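Local structure of 2-aminomuconic 6-semialdehyde dehydrogenase (Pseudomonas sp., 7BZV) at residues Val14-Phe20 and Ala32-Glu36; Ile72-Glu77 and Gly106-Arg111; Phe83-Glu87 and Ala98-Ile103; Leu272-Met276 and Ala306-Ile311; Ile407-Asn411 and Val432-Arg437. The protein oxidises 2-aminomuconic 6-semialdehyde with NAD+ as its cofactor, a step in the meta-cleavage breakdown of 2-aminophenol, and works as a tetramer. One frame throughout, in Å; residues are numbered along the deposited sequence.

Contact 1 (Val14-Phe20 and Ala32-Glu36); sequences VESSKTF and AVVHE
Glu15 lays its CB and CG beside the ring of His35, CB coming to 3.3 Å from His35 ND1, and the two side chains run the same way. One residue on, the backbone N-H of Ser16 meets that same ring nitrogen: Ser16 N lies 3.1 Å from His35 ND1, close to the ring plane. The Ser16 hydroxyl, swung anti to its own backbone N (chi1 179°), donates to the backbone of the other segment, with OG 2.6 Å from Glu36 O. Lys18 binds Glu36 twice. Lys18 O accepts from Glu36 N at 2.9 Å, and its long chain runs alongside the glutamate until NZ forms a salt bridge with Glu36 OE1, 3.1 Å away; Glu36 OE2 turns to Ser213. Thr19 then starts the antiparallel pairing of this hairpin as a non-hydrogen-bonded pair with His35, setting its CG2 over one face of the imidazole. The hairpin, strands 19-23 and 30-35, edges a four-stranded sheet, with 3-9 beyond 30-35. Phe20 and Val34 form the next, hydrogen-bonded pair, and Phe20 O accepts from Val34 N at 2.7 Å. The Phe20 ring folds back over its partner, Val34 CB standing 3.6 Å from the ring centroid in a CH-pi contact. Because His35 ND1 accepts from a backbone N-H while NE2 bonds Gln4 OE1, the chemistry is consistent with a neutral imidazole carrying its proton on NE2.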
# COMPACT_ATOMS: atom_id res chain seq x y z
N VAL B 14 28.26 -16.68 30.04
CA VAL B 14 29.65 -16.97 29.73
C VAL B 14 30.49 -15.83 30.29
O VAL B 14 30.27 -14.66 29.94
CB VAL B 14 29.88 -17.11 28.21
CG1 VAL B 14 31.35 -17.42 27.92
CG2 VAL B 14 28.95 -18.17 27.62
N GLU B 15 31.43 -16.16 31.16
CA GLU B 15 32.38 -15.22 31.74
C GLU B 15 33.69 -15.23 30.95
O GLU B 15 33.89 -16.05 30.05
CB GLU B 15 32.62 -15.56 33.21
CG GLU B 15 31.37 -15.41 34.07
CD GLU B 15 31.61 -15.77 35.53
OE1 GLU B 15 30.67 -15.71 36.34
OE2 GLU B 15 32.76 -16.11 35.88
N SER B 16 34.59 -14.32 31.31
CA SER B 16 35.80 -14.13 30.53
C SER B 16 37.02 -13.89 31.41
O SER B 16 36.93 -13.28 32.47
CB SER B 16 35.66 -12.95 29.56
OG SER B 16 36.84 -12.75 28.81
N SER B 17 38.17 -14.35 30.90
CA SER B 17 39.45 -13.95 31.47
C SER B 17 39.56 -12.43 31.51
O SER B 17 39.75 -11.83 32.56
CB SER B 17 40.60 -14.54 30.64
OG SER B 17 40.33 -15.87 30.23
N LYS B 18 39.41 -11.81 30.35
CA LYS B 18 39.53 -10.37 30.22
C LYS B 18 38.22 -9.69 30.61
O LYS B 18 37.15 -9.97 30.05
CB LYS B 18 39.89 -10.00 28.79
CG LYS B 18 40.81 -8.79 28.54
CD LYS B 18 40.85 -8.37 27.04
CE LYS B 18 41.13 -6.86 26.90
NZ LYS B 18 41.06 -6.36 25.48
N THR B 19 38.30 -8.74 31.53
CA THR B 19 37.16 -7.96 31.98
C THR B 19 37.51 -6.48 32.01
O THR B 19 38.67 -6.08 31.86
CB THR B 19 36.69 -8.43 33.35
OG1 THR B 19 37.60 -8.00 34.37
CG2 THR B 19 36.57 -9.93 33.38
N PHE B 20 36.47 -5.67 32.18
CA PHE B 20 36.62 -4.23 32.26
C PHE B 20 35.50 -3.64 33.11
O PHE B 20 34.45 -4.27 33.32
CB PHE B 20 36.65 -3.57 30.87
CG PHE B 20 35.39 -3.79 30.04
CD1 PHE B 20 34.26 -3.00 30.24
CD2 PHE B 20 35.36 -4.76 29.04
CE1 PHE B 20 33.11 -3.18 29.45
CE2 PHE B 20 34.22 -4.96 28.27
CZ PHE B 20 33.09 -4.17 28.47
N ALA B 32 29.73 -1.92 37.94
CA ALA B 32 29.73 -3.32 37.53
C ALA B 32 31.06 -3.62 36.86
O ALA B 32 31.81 -2.71 36.51
CB ALA B 32 28.56 -3.62 36.57
N VAL B 33 31.33 -4.91 36.66
CA VAL B 33 32.41 -5.31 35.78
C VAL B 33 31.85 -6.24 34.70
O VAL B 33 30.90 -7.00 34.92
CB VAL B 33 33.59 -5.96 36.56
CG1 VAL B 33 33.09 -6.99 37.53
CG2 VAL B 33 34.59 -6.55 35.57
N VAL B 34 32.47 -6.15 33.53
CA VAL B 34 31.92 -6.67 32.29
C VAL B 34 32.91 -7.65 31.69
O VAL B 34 34.11 -7.38 31.65
CB VAL B 34 31.66 -5.52 31.30
CG1 VAL B 34 30.79 -5.99 30.10
CG2 VAL B 34 31.04 -4.36 32.05
N HIS B 35 32.39 -8.77 31.17
CA HIS B 35 33.21 -9.88 30.69
C HIS B 35 33.35 -9.79 29.18
O HIS B 35 32.36 -9.97 28.45
CB HIS B 35 32.61 -11.21 31.11
CG HIS B 35 32.52 -11.37 32.59
ND1 HIS B 35 33.21 -12.35 33.28
CD2 HIS B 35 31.83 -10.67 33.52
CE1 HIS B 35 32.93 -12.25 34.57
NE2 HIS B 35 32.10 -11.24 34.74
N GLU B 36 34.57 -9.55 28.72
CA GLU B 36 34.82 -9.30 27.31
C GLU B 36 34.85 -10.60 26.53
O GLU B 36 35.37 -11.61 27.00
CB GLU B 36 36.13 -8.54 27.13
CG GLU B 36 36.40 -8.11 25.68
CD GLU B 36 37.60 -7.20 25.52
OE1 GLU B 36 38.22 -6.85 26.54
OE2 GLU B 36 37.91 -6.82 24.37

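Contact 2 (Ile72-Glu77 and Gly106-Arg111); sequences IANEME and GIANFR
Arg111 grips Glu77 end-on with two nitrogens, yet it comes down on the carboxylate from above its plane, the two flat groups being 54° apart. Arg111 NH2 is 2.9 Å from Glu77 OE1 and NH1 3.0 Å from Glu77 OE2, and both oxygens lie near the guanidinium plane. Arg111 NH2 has a second acceptor, Asn74 OD1 at 3.0 Å, which it meets in the carbonyl plane of the amide. A water spans Asn74 OD1 and Arg111 NE, so all three guanidinium nitrogens are bonded and the group is held against rotation. Ile107 CG2, from the same helix as the arginine, covers part of one guanidinium face.

Beneath this polar rim the packing is apolar. Ala73 CB sits against Phe110 CB and Arg111 CG where the backbones come nearest, Ala73 CA to Ile107 CA being 5.4 Å. Met76 and Ile107 pass head to tail, Met76 CB lying against Ile107 CG1. Ile72 CG2 stands squarely over the Phe110 ring, 3.7 Å from its centroid, while Met76 SD comes in obliquely, 3.7 Å from Phe110 CD2, as a Met-aromatic contact.

Over these turns helices 62-78 and 95-119 run nearly antiparallel, at 160°, with an axis distance of 8.8 Å at closest approach. Helix 156-169 backs Phe110 through Thr161 and Ala165 and touches Met76 through Leu157, while Met193 of helix 184-196 meets Ile72.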
# COMPACT_ATOMS: atom_id res chain seq x y z
N ILE B 72 8.07 -10.54 25.22
CA ILE B 72 9.28 -9.81 25.58
C ILE B 72 8.94 -8.44 26.16
O ILE B 72 9.46 -8.04 27.21
CB ILE B 72 10.21 -9.66 24.36
CG1 ILE B 72 10.86 -11.00 24.03
CG2 ILE B 72 11.25 -8.55 24.63
CD1 ILE B 72 11.47 -11.10 22.60
N ALA B 73 8.08 -7.69 25.47
CA ALA B 73 7.72 -6.37 25.95
C ALA B 73 7.04 -6.45 27.32
O ALA B 73 7.29 -5.62 28.19
CB ALA B 73 6.81 -5.67 24.95
N ASN B 74 6.14 -7.42 27.51
CA ASN B 74 5.46 -7.54 28.80
C ASN B 74 6.46 -7.82 29.92
O ASN B 74 6.34 -7.26 31.02
CB ASN B 74 4.41 -8.64 28.76
CG ASN B 74 3.15 -8.26 27.95
OD1 ASN B 74 2.88 -7.09 27.67
ND2 ASN B 74 2.40 -9.27 27.55
N GLU B 75 7.45 -8.67 29.67
CA GLU B 75 8.44 -8.97 30.70
C GLU B 75 9.33 -7.76 30.96
O GLU B 75 9.65 -7.47 32.12
CB GLU B 75 9.26 -10.19 30.31
CG GLU B 75 10.42 -10.51 31.24
CD GLU B 75 10.00 -10.90 32.65
OE1 GLU B 75 8.80 -10.82 32.99
OE2 GLU B 75 10.88 -11.29 33.43
N MET B 76 9.72 -7.02 29.92
CA MET B 76 10.43 -5.76 30.13
C MET B 76 9.62 -4.81 31.01
O MET B 76 10.17 -4.14 31.89
CB MET B 76 10.74 -5.07 28.80
CG MET B 76 11.77 -5.83 27.96
SD MET B 76 12.01 -5.02 26.36
CE MET B 76 12.81 -3.48 26.82
N GLU B 77 8.32 -4.70 30.74
CA GLU B 77 7.50 -3.80 31.55
C GLU B 77 7.45 -4.27 33.00
O GLU B 77 7.57 -3.46 33.92
CB GLU B 77 6.10 -3.73 30.96
CG GLU B 77 5.26 -2.57 31.44
CD GLU B 77 4.17 -2.29 30.42
OE1 GLU B 77 3.30 -3.17 30.28
OE2 GLU B 77 4.22 -1.23 29.75
N GLY B 106 11.94 2.08 24.65
CA GLY B 106 12.59 0.79 24.47
C GLY B 106 11.61 -0.37 24.48
O GLY B 106 11.76 -1.33 23.72
N ILE B 107 10.61 -0.29 25.35
CA ILE B 107 9.58 -1.33 25.41
C ILE B 107 8.67 -1.23 24.20
O ILE B 107 8.28 -2.25 23.62
CB ILE B 107 8.78 -1.18 26.71
CG1 ILE B 107 9.60 -1.61 27.93
CG2 ILE B 107 7.47 -1.96 26.65
CD1 ILE B 107 9.02 -1.03 29.27
N ALA B 108 8.31 -0.00 23.82
CA ALA B 108 7.37 0.21 22.73
C ALA B 108 7.91 -0.29 21.41
O ALA B 108 7.12 -0.65 20.51
CB ALA B 108 7.02 1.69 22.59
N ASN B 109 9.23 -0.28 21.23
CA ASN B 109 9.77 -0.84 20.00
C ASN B 109 9.27 -2.25 19.76
O ASN B 109 8.93 -2.63 18.63
CB ASN B 109 11.30 -0.82 20.01
CG ASN B 109 11.85 0.57 19.75
OD1 ASN B 109 11.21 1.37 19.10
ND2 ASN B 109 13.02 0.88 20.30
N PHE B 110 9.25 -3.08 20.81
CA PHE B 110 8.81 -4.44 20.60
C PHE B 110 7.31 -4.51 20.29
O PHE B 110 6.89 -5.30 19.45
CB PHE B 110 9.15 -5.26 21.81
CG PHE B 110 10.57 -5.71 21.86
CD1 PHE B 110 11.00 -6.74 21.05
CD2 PHE B 110 11.47 -5.12 22.73
CE1 PHE B 110 12.31 -7.18 21.10
CE2 PHE B 110 12.78 -5.57 22.81
CZ PHE B 110 13.20 -6.60 21.99
N ARG B 111 6.51 -3.68 20.97
CA ARG B 111 5.07 -3.70 20.68
C ARG B 111 4.75 -3.16 19.30
O ARG B 111 3.88 -3.68 18.60
CB ARG B 111 4.30 -2.89 21.74
CG ARG B 111 4.33 -3.58 23.07
CD ARG B 111 3.55 -2.89 24.20
NE ARG B 111 3.59 -3.76 25.36
CZ ARG B 111 3.67 -3.34 26.63
NH1 ARG B 111 3.70 -2.05 26.92
NH2 ARG B 111 3.69 -4.23 27.60
O HOH W 1 3.19 -6.57 24.88

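Contact 3 (Phe83-Glu87 and Ala98-Ile103); sequences FLDAE and AATIDI
Leu84 overlaps Ala98, its CD2 only 3.3 Å from Ala98 CB, tighter than carbons usually pack. The chi1 of Leu84, -119°, is far from a staggered value, so this leucine looks strained where it presses on the second helix. Its other methyl, CD1, rests on Ala99 CB. Ile103 lies roughly perpendicular to Leu84 and makes most of the remaining apolar packing. Its CG1 lies 3.7 Å from Leu84 N, against the backbone of the first helix, and a bend at chi2 (47°) brings CD1 to 4.0 Å from Glu87 CB. Phe83 adds its CB to Ile103 CG1, while its ring packs on helix 184-196.

The second helix has a wider pi-type turn here: Ile103 N bonds to Ala98 O at 3.0 Å, one residue further back than in an alpha helix.

At one side two carboxylates come near each other, Glu87 OE2 standing 4.2 Å from Asp102 OD2. A single water donates to both oxygens. Asp102 OD2 also forms a salt bridge with Lys93, which would offset the like charges, while Glu87 OE2 accepts from Leu157 N and OE1 bonds Thr185.

Over these segments the helices cross almost perpendicularly, at 91°, their axes 10.4 Å apart at closest approach. Helix 80-91 is wedged here against three others: besides helix 95-119, its Phe83 packs on Leu188 and Val192 of helix 184-196, and Glu87 reaches the start of helix 156-169 at Pro156 and Leu157.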
# COMPACT_ATOMS: atom_id res chain seq x y z
N PHE B 83 15.37 -2.14 34.55
CA PHE B 83 15.93 -1.51 33.36
C PHE B 83 16.27 -0.06 33.64
O PHE B 83 17.35 0.43 33.29
CB PHE B 83 14.95 -1.63 32.18
CG PHE B 83 15.01 -2.96 31.50
CD1 PHE B 83 15.88 -3.16 30.45
CD2 PHE B 83 14.22 -4.00 31.91
CE1 PHE B 83 15.98 -4.42 29.85
CE2 PHE B 83 14.30 -5.24 31.31
CZ PHE B 83 15.16 -5.45 30.27
N LEU B 84 15.33 0.65 34.27
CA LEU B 84 15.55 2.04 34.62
C LEU B 84 16.82 2.21 35.46
O LEU B 84 17.65 3.11 35.21
CB LEU B 84 14.35 2.57 35.40
CG LEU B 84 13.55 3.74 34.84
CD1 LEU B 84 12.60 4.18 35.99
CD2 LEU B 84 14.42 4.86 34.36
N ASP B 85 16.97 1.37 36.49
CA ASP B 85 18.11 1.48 37.41
C ASP B 85 19.41 1.27 36.68
O ASP B 85 20.35 2.06 36.80
CB ASP B 85 17.98 0.47 38.56
CG ASP B 85 16.84 0.79 39.54
OD1 ASP B 85 16.33 1.93 39.56
OD2 ASP B 85 16.47 -0.09 40.33
N ALA B 86 19.47 0.21 35.86
CA ALA B 86 20.71 -0.08 35.15
C ALA B 86 21.04 1.03 34.15
O ALA B 86 22.21 1.43 34.02
CB ALA B 86 20.60 -1.42 34.43
N GLU B 87 20.03 1.51 33.42
CA GLU B 87 20.28 2.55 32.42
C GLU B 87 20.79 3.82 33.09
O GLU B 87 21.74 4.46 32.61
CB GLU B 87 19.01 2.81 31.61
CG GLU B 87 19.26 3.55 30.30
CD GLU B 87 19.61 2.62 29.18
OE1 GLU B 87 20.33 1.61 29.43
OE2 GLU B 87 19.14 2.87 28.04
N ALA B 98 15.08 9.01 31.55
CA ALA B 98 15.08 7.56 31.43
C ALA B 98 13.67 6.99 31.62
O ALA B 98 13.27 6.05 30.91
CB ALA B 98 16.07 6.97 32.43
N ALA B 99 12.87 7.58 32.50
CA ALA B 99 11.54 7.05 32.78
C ALA B 99 10.49 7.53 31.80
O ALA B 99 9.36 7.02 31.82
CB ALA B 99 11.11 7.41 34.20
N THR B 100 10.79 8.52 30.98
CA THR B 100 9.81 8.95 30.01
C THR B 100 10.21 8.62 28.58
O THR B 100 9.34 8.46 27.73
CB THR B 100 9.55 10.45 30.10
OG1 THR B 100 10.71 11.16 29.65
CG2 THR B 100 9.20 10.83 31.53
N ILE B 101 11.51 8.50 28.31
CA ILE B 101 11.98 8.25 26.95
C ILE B 101 12.61 6.87 26.86
O ILE B 101 12.09 5.98 26.16
CB ILE B 101 12.96 9.35 26.52
CG1 ILE B 101 12.18 10.67 26.39
CG2 ILE B 101 13.69 8.96 25.23
CD1 ILE B 101 12.98 11.82 25.95
N ASP B 102 13.74 6.66 27.54
CA ASP B 102 14.53 5.47 27.26
C ASP B 102 13.75 4.18 27.51
O ASP B 102 13.69 3.30 26.64
CB ASP B 102 15.81 5.49 28.07
CG ASP B 102 16.64 6.71 27.75
OD1 ASP B 102 16.32 7.79 28.28
OD2 ASP B 102 17.54 6.60 26.90
N ILE B 103 13.18 4.03 28.69
CA ILE B 103 12.62 2.73 29.03
C ILE B 103 11.29 2.58 28.30
O ILE B 103 11.04 1.52 27.71
CB ILE B 103 12.48 2.55 30.55
CG1 ILE B 103 13.77 2.01 31.18
CG2 ILE B 103 11.38 1.55 30.86
CD1 ILE B 103 15.05 2.69 30.77
O HOH W 2 17.97 4.15 25.86

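Contact 4 (Leu272-Met276 and Ala306-Ile311); sequences LDGMM and ALAERI
Leu272, Asp273 and Met276 belong to the helix of a beta-alpha-beta crossover in the catalytic domain of the aldehyde dehydrogenase fold, joining the adjacent parallel strands 258-262 and 290-296; they pack on Leu307 and Arg310 of helix 297-312, which leaves the second of those strands. Asp273 and Arg310 tie the outer rim. Both terminal nitrogens of the guanidinium converge on one oxygen, Arg310 NH1 at 2.9 Å and NH2 at 3.2 Å from Asp273 OD1. NH1 comes nearly along the C-O bond, NH2 on the anti side and somewhat out of the carboxylate plane, and the two flat groups are turned 67° apart. Successive bends of the arginine at chi2 and chi3 (-70° and -61°) carry its tip over the first helix, where Leu272 O and Met276 CG lie over one guanidinium face. Arg310 also touches a crystal neighbour, so its pose may owe something to the lattice.

Deeper in, Leu272 CD1 rests on Ala306 CB at 3.8 Å and its CD2 faces Leu307 CD1 at 4.2 Å. Met276 SD sits 3.7 Å from Arg310 CB; the position of its terminal methyl beside Leu307 is doubtful.

Over these segments the helix axes pass 11.0 Å apart at their closest. Below them lies the sheet: Leu307 and Ile311 reach Val375 of strand 374-377, and Met275, on the other flank of its helix, covers strands 258-262 and 418-422.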
# COMPACT_ATOMS: atom_id res chain seq x y z
N LEU B 272 10.42 27.77 22.78
CA LEU B 272 11.45 27.72 23.80
C LEU B 272 11.43 26.39 24.54
O LEU B 272 12.50 25.82 24.86
CB LEU B 272 11.28 28.87 24.80
CG LEU B 272 11.80 30.26 24.51
CD1 LEU B 272 11.50 31.08 25.78
CD2 LEU B 272 13.26 30.23 24.20
N ASP B 273 10.22 25.92 24.89
CA ASP B 273 10.11 24.61 25.54
C ASP B 273 10.74 23.52 24.68
O ASP B 273 11.46 22.64 25.18
CB ASP B 273 8.65 24.24 25.77
CG ASP B 273 8.03 24.98 26.92
OD1 ASP B 273 8.74 25.63 27.70
OD2 ASP B 273 6.80 24.91 27.04
N GLY B 274 10.41 23.53 23.39
CA GLY B 274 10.91 22.51 22.48
C GLY B 274 12.40 22.62 22.22
O GLY B 274 13.10 21.61 22.18
N MET B 275 12.90 23.83 22.06
CA MET B 275 14.32 24.03 21.81
C MET B 275 15.18 23.70 23.02
O MET B 275 16.29 23.19 22.86
CB MET B 275 14.57 25.45 21.34
CG MET B 275 14.13 25.71 19.87
SD MET B 275 14.85 24.55 18.70
CE MET B 275 16.60 24.80 18.97
N MET B 276 14.68 23.94 24.25
CA MET B 276 15.45 23.49 25.41
C MET B 276 15.67 21.99 25.37
O MET B 276 16.75 21.52 25.76
CB MET B 276 14.81 23.89 26.74
CG MET B 276 14.90 25.33 26.84
SD MET B 276 16.52 25.90 27.50
CE MET B 276 17.54 26.27 26.11
N ALA B 306 15.91 35.23 26.36
CA ALA B 306 15.03 34.27 27.02
C ALA B 306 15.71 32.92 27.17
O ALA B 306 15.61 32.28 28.22
CB ALA B 306 13.72 34.12 26.24
N LEU B 307 16.43 32.49 26.14
CA LEU B 307 17.11 31.19 26.24
C LEU B 307 18.16 31.19 27.34
O LEU B 307 18.31 30.19 28.06
CB LEU B 307 17.75 30.80 24.91
CG LEU B 307 18.25 29.36 24.81
CD1 LEU B 307 17.04 28.49 24.65
CD2 LEU B 307 19.19 29.17 23.63
N ALA B 308 18.91 32.28 27.49
CA ALA B 308 19.89 32.33 28.57
C ALA B 308 19.23 32.21 29.95
O ALA B 308 19.77 31.55 30.84
CB ALA B 308 20.70 33.62 28.48
N GLU B 309 18.08 32.85 30.15
CA GLU B 309 17.38 32.67 31.42
C GLU B 309 16.88 31.24 31.58
O GLU B 309 17.03 30.64 32.65
CB GLU B 309 16.23 33.65 31.54
CG GLU B 309 16.61 35.11 31.54
CD GLU B 309 17.66 35.49 32.59
OE1 GLU B 309 17.73 34.90 33.67
OE2 GLU B 309 18.44 36.40 32.31
N ARG B 310 16.32 30.66 30.52
CA ARG B 310 15.81 29.29 30.64
C ARG B 310 16.94 28.32 31.01
O ARG B 310 16.74 27.39 31.79
CB ARG B 310 15.14 28.84 29.34
CG ARG B 310 13.76 29.43 29.09
CD ARG B 310 12.70 28.88 30.06
NE ARG B 310 12.53 27.43 29.92
CZ ARG B 310 11.61 26.83 29.17
NH1 ARG B 310 10.72 27.54 28.47
NH2 ARG B 310 11.56 25.51 29.12
N ILE B 311 18.13 28.54 30.45
CA ILE B 311 19.26 27.70 30.79
C ILE B 311 19.61 27.86 32.26
O ILE B 311 19.88 26.87 32.97
CB ILE B 311 20.44 28.04 29.86
CG1 ILE B 311 20.11 27.55 28.41
CG2 ILE B 311 21.74 27.42 30.38
CD1 ILE B 311 21.01 28.13 27.33

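Contact 5 (Ile407-Asn411 and Val432-Arg437); sequences IRRAN and VSELMR
Asn411 clamps the backbone of the second segment with both ends of its side-chain amide. Asn411 ND2 donates to Leu435 O at 2.9 Å on a nearly straight bond, 171° at the hydrogen, with the acceptor in the amide plane. Asn411 OD1 accepts from Arg437 N at 2.8 Å, and there the donor stands above the carbonyl plane, 38° out of it. The two bonds straddle Met436. The Arg437 side chain is poorly ordered, although NH2 can be placed against Tyr415 O.

Next to the amide, Met436 folds back through bends at chi2 and chi3, so that SD comes 3.9 Å from Ala410 CB and Met436 CE lies against Ile407, 4.1 Å from Ile407 CG1. Ile407 is the apolar centre of the contact. Its CD1 meets Leu435 CD1 at 4.0 Å and Val432 CG2 at 4.2 Å, each neighbour crossing it at a slant. Behind this layer Met436 and Val432 rest on Ile421 of strand 418-422.

The second segment also faces other subunits: Lys142 of a second subunit bonds Glu434 O and Met436 O, and Arg126 of a third pairs with Glu434. Chemically, then, one asparagine satisfies a carbonyl and an N-H of the backbone either side of Met436, which is consistent with holding in place a segment that also meets two other subunits.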
# COMPACT_ATOMS: atom_id res chain seq x y z
N ILE B 407 17.43 28.17 4.26
CA ILE B 407 17.45 26.81 3.70
C ILE B 407 18.87 26.46 3.26
O ILE B 407 19.41 25.40 3.59
CB ILE B 407 16.42 26.68 2.56
CG1 ILE B 407 15.01 26.79 3.12
CG2 ILE B 407 16.63 25.40 1.77
CD1 ILE B 407 13.96 27.19 2.13
N ARG B 408 19.50 27.38 2.52
CA ARG B 408 20.86 27.12 2.04
C ARG B 408 21.80 26.89 3.21
O ARG B 408 22.58 25.94 3.21
CB ARG B 408 21.34 28.29 1.16
CG ARG B 408 22.86 28.29 0.89
CD ARG B 408 23.30 29.49 0.04
NE ARG B 408 23.19 30.78 0.73
CZ ARG B 408 23.96 31.16 1.74
NH1 ARG B 408 24.91 30.36 2.21
NH2 ARG B 408 23.77 32.34 2.29
N ARG B 409 21.72 27.73 4.23
CA ARG B 409 22.64 27.59 5.35
C ARG B 409 22.34 26.34 6.17
O ARG B 409 23.26 25.68 6.67
CB ARG B 409 22.58 28.85 6.22
CG ARG B 409 22.98 30.13 5.47
CD ARG B 409 22.75 31.40 6.31
NE ARG B 409 23.60 31.43 7.50
CZ ARG B 409 23.43 32.28 8.51
NH1 ARG B 409 22.45 33.18 8.47
NH2 ARG B 409 24.24 32.24 9.56
N ALA B 410 21.06 26.01 6.35
CA ALA B 410 20.72 24.80 7.09
C ALA B 410 21.27 23.56 6.40
O ALA B 410 21.76 22.63 7.06
CB ALA B 410 19.20 24.70 7.22
N ASN B 411 21.19 23.53 5.07
CA ASN B 411 21.61 22.39 4.26
C ASN B 411 23.11 22.38 3.95
O ASN B 411 23.61 21.44 3.30
CB ASN B 411 20.82 22.40 2.95
CG ASN B 411 19.41 21.88 3.13
OD1 ASN B 411 19.10 21.23 4.12
ND2 ASN B 411 18.57 22.10 2.13
N VAL B 432 9.58 24.83 3.83
CA VAL B 432 10.92 24.78 4.40
C VAL B 432 11.25 23.38 4.90
O VAL B 432 12.35 22.86 4.65
CB VAL B 432 11.06 25.84 5.52
CG1 VAL B 432 12.38 25.73 6.21
CG2 VAL B 432 10.87 27.22 4.92
N SER B 433 10.32 22.74 5.62
CA SER B 433 10.63 21.44 6.22
C SER B 433 10.97 20.42 5.14
O SER B 433 11.91 19.63 5.29
CB SER B 433 9.47 20.95 7.11
OG SER B 433 8.30 20.78 6.37
N GLU B 434 10.26 20.46 4.01
CA GLU B 434 10.49 19.46 2.96
C GLU B 434 11.81 19.66 2.24
O GLU B 434 12.32 18.72 1.62
CB GLU B 434 9.38 19.48 1.90
CG GLU B 434 8.06 18.85 2.30
CD GLU B 434 6.97 19.07 1.26
OE1 GLU B 434 5.81 19.42 1.66
OE2 GLU B 434 7.29 18.90 0.05
N LEU B 435 12.34 20.88 2.21
CA LEU B 435 13.59 21.17 1.54
C LEU B 435 14.80 20.91 2.41
O LEU B 435 15.92 21.04 1.93
CB LEU B 435 13.58 22.63 1.06
CG LEU B 435 12.65 22.91 -0.13
CD1 LEU B 435 12.55 24.42 -0.37
CD2 LEU B 435 13.10 22.16 -1.39
N MET B 436 14.60 20.60 3.69
CA MET B 436 15.70 20.22 4.56
C MET B 436 16.28 18.91 4.05
O MET B 436 15.53 17.96 3.84
CB MET B 436 15.22 20.03 6.01
CG MET B 436 14.66 21.29 6.65
SD MET B 436 15.96 22.52 6.90
CE MET B 436 15.79 23.56 5.47
N ARG B 437 17.60 18.84 3.88
CA ARG B 437 18.21 17.61 3.34
C ARG B 437 18.53 16.68 4.50
O ARG B 437 19.68 16.53 4.94
CB ARG B 437 19.45 17.94 2.51
CG ARG B 437 19.71 16.87 1.40
CD ARG B 437 21.09 16.95 0.80
NE ARG B 437 22.13 16.71 1.80
CZ ARG B 437 22.85 15.60 1.90
NH1 ARG B 437 22.66 14.59 1.05
NH2 ARG B 437 23.77 15.50 2.85

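Overall arrangement
Contacts 2 and 3 are the buried pair: they share helix 95-119, their centres lie about 12 Å apart, and Met76 touches Phe83 between them. Even so, contact 2 sets a charged clamp at its rim, whereas contact 3 has no direct polar bond and joins its carboxylates through water. Contacts 1, 4 and 5 lie further out and are partly buried. Contact 1 is the only strand pairing, mixing backbone bonds with side-chain bonds and a salt bridge. Contacts 4 and 5 belong to helices on the seven-stranded sheet, about 23 Å apart between centres; the former has a salt bridge, the latter a neutral amide. Among the five, contact 5 alone reaches other subunits.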